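Local coordinates for putative zinc protease (Bordetella pertussis, PDB 3IH6) that probably cleaves peptides as a zinc-dependent protease of the M16 family, of which this chain is a fragment carrying part of an inactive M16 domain, at the interface of chains A and B. Sequence-based numbering; all coordinates share one arbitrary frame. Chains: chain A/B, Putative zinc protease.

The interface of chains A and B. Residues chain A 119, 122-123, 126; chain B 5, 54-55.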
ATOM      1  N   GLU A 119     -27.892   2.288 -15.826  1.00 16.62           N
ATOM      2  CA  GLU A 119     -26.639   1.595 -15.991  1.00 16.61           C
ATOM      3  C   GLU A 119     -25.408   2.437 -15.589  1.00 15.26           C
ATOM      4  O   GLU A 119     -24.611   1.979 -14.824  1.00 16.00           O
ATOM      5  CB  GLU A 119     -26.535   1.142 -17.449  1.00 16.69           C
ATOM      6  CG  GLU A 119     -25.831  -0.222 -17.670  1.00 22.07           C
ATOM      7  CD  GLU A 119     -26.577  -1.422 -17.075  1.00 27.23           C
ATOM      8  OE1 GLU A 119     -26.570  -1.619 -15.842  1.00 25.41           O
ATOM      9  OE2 GLU A 119     -27.160  -2.200 -17.863  1.00 35.23           O
ATOM     10  N   GLU A 122     -25.325   2.738 -11.900  1.00 14.34           N
ATOM     11  CA  GLU A 122     -25.027   1.524 -11.154  1.00 15.07           C
ATOM     12  C   GLU A 122     -23.510   1.364 -11.149  1.00 13.72           C
ATOM     13  O   GLU A 122     -22.924   1.025 -10.145  1.00 13.19           O
ATOM     14  CB  GLU A 122     -25.685   0.289 -11.777  1.00 15.75           C
ATOM     15  CG  GLU A 122     -27.207   0.179 -11.685  1.00 21.04           C
ATOM     16  CD  GLU A 122     -27.783   0.566 -10.318  1.00 27.75           C
ATOM     17  OE1 GLU A 122     -27.235   0.176  -9.254  1.00 30.98           O
ATOM     18  OE2 GLU A 122     -28.806   1.282 -10.320  1.00 30.78           O
ATOM     19  N   ARG A 123     -22.883   1.684 -12.268  1.00 13.49           N
ATOM     20  CA  ARG A 123     -21.432   1.577 -12.378  1.00 13.61           C
ATOM     21  C   ARG A 123     -20.779   2.590 -11.401  1.00 13.12           C
ATOM     22  O   ARG A 123     -19.836   2.251 -10.700  1.00 14.12           O
ATOM     23  CB  ARG A 123     -21.051   1.763 -13.852  1.00 13.79           C
ATOM     24  CG  ARG A 123     -19.921   0.876 -14.367  1.00 18.62           C
ATOM     25  CD  ARG A 123     -20.000   0.616 -15.918  1.00 19.11           C
ATOM     26  NE  ARG A 123     -20.332   1.826 -16.680  1.00 17.21           N
ATOM     27  CZ  ARG A 123     -21.373   1.914 -17.519  1.00 23.19           C
ATOM     28  NH1 ARG A 123     -22.158   0.851 -17.747  1.00 20.00           N
ATOM     29  NH2 ARG A 123     -21.631   3.060 -18.137  1.00 21.55           N
ATOM     30  N   SER A 126     -21.565   1.402  -7.611  1.00 14.87           N
ATOM     31  CA  SER A 126     -20.727   0.263  -7.293  1.00 15.47           C
ATOM     32  C   SER A 126     -19.268   0.677  -7.043  1.00 15.78           C
ATOM     33  O   SER A 126     -18.675   0.276  -6.018  1.00 15.97           O
ATOM     34  CB  SER A 126     -20.858  -0.822  -8.353  1.00 15.27           C
ATOM     35  OG  SER A 126     -19.816  -1.788  -8.235  1.00 16.76           O
TER
ATOM     36  N   THR B   5     -17.644  -8.351  -8.040  1.00 19.99           N
ATOM     37  CA  THR B   5     -18.625  -7.260  -8.017  1.00 20.10           C
ATOM     38  C   THR B   5     -19.824  -7.827  -7.316  1.00 21.21           C
ATOM     39  O   THR B   5     -20.358  -8.870  -7.710  1.00 20.85           O
ATOM     40  CB  THR B   5     -19.058  -6.797  -9.467  1.00 20.38           C
ATOM     41  OG1 THR B   5     -17.913  -6.538 -10.275  1.00 17.37           O
ATOM     42  CG2 THR B   5     -19.980  -5.524  -9.448  1.00 18.88           C
ATOM     43  N   THR B  54     -17.988  -5.123 -12.782  1.00 17.39           N
ATOM     44  CA  THR B  54     -19.020  -4.071 -12.671  1.00 16.78           C
ATOM     45  C   THR B  54     -20.457  -4.625 -12.819  1.00 16.86           C
ATOM     46  O   THR B  54     -20.661  -5.767 -13.255  1.00 15.29           O
ATOM     47  CB  THR B  54     -18.869  -2.901 -13.672  1.00 16.37           C
ATOM     48  OG1 THR B  54     -19.449  -3.282 -14.929  1.00 16.52           O
ATOM     49  CG2 THR B  54     -17.380  -2.434 -13.833  1.00 16.28           C
ATOM     50  N   PRO B  55     -21.444  -3.792 -12.472  1.00 16.71           N
ATOM     51  CA  PRO B  55     -22.834  -4.140 -12.712  1.00 17.05           C
ATOM     52  C   PRO B  55     -23.209  -4.232 -14.189  1.00 17.03           C
ATOM     53  O   PRO B  55     -24.311  -4.682 -14.489  1.00 18.07           O
ATOM     54  CB  PRO B  55     -23.611  -3.008 -12.025  1.00 17.33           C
ATOM     55  CG  PRO B  55     -22.629  -2.416 -11.032  1.00 17.37           C
ATOM     56  CD  PRO B  55     -21.306  -2.532 -11.721  1.00 15.99           C
TER
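A:Arg123, on helix 118-136 of chain A, meets B:Thr54, in a loop of chain B, where two copies of an M16-family peptidase fragment pack together. The flat group here is the arginine's guanidinium, which has the backbone O of A:Glu119 over one face, 4.0 Å above the plane and toward its rim, within its own chain. The aliphatic part of A:Arg123 and the side chain of B:Thr54 cross obliquely, CG to CB at 4.0 Å. The long arginine chain thus offers methylenes to the partner, then bends at chi3 to carry its polar end back along its own helix toward A:Glu119.

Beside this pair, the puckered ring of B:Pro55 turns its carbons CB, CG and CD toward A:Glu122 and A:Ser126, which stand about one turn apart on the helix. Its CG lies 3.6 Å from A:Ser126 CB and equally near the backbone carbonyl O of A:Glu122, while ring CB meets A:Glu122 CB at 3.9 Å, all by van der Waals packing. Proline suits this place because its compact, rigid ring packs against both residues. Serine is small enough for the ring to come close to the helix backbone; its hydroxyl, anti to the backbone N (chi1 166°), points toward chain B, with OG 3.9 Å from the methyl CG2 of B:Thr5. A:Glu122 contributes its CB to the packing, and its first torsion (chi1 -70°) sets CG anti to the carbonyl carbon, beside the backbone N, turning the rest of the chain away from the proline.

Within chain B, the B:Thr54 backbone N donates to B:Thr5 OG1 at 2.9 Å, a bent bond (136° at H) that ties the loop to strand 2-6 and probably helps to position the neighbouring B:Pro55. Two-fold symmetry repeats the contact with the chains exchanged, though this pairing may belong to the crystal rather than to the protein in solution.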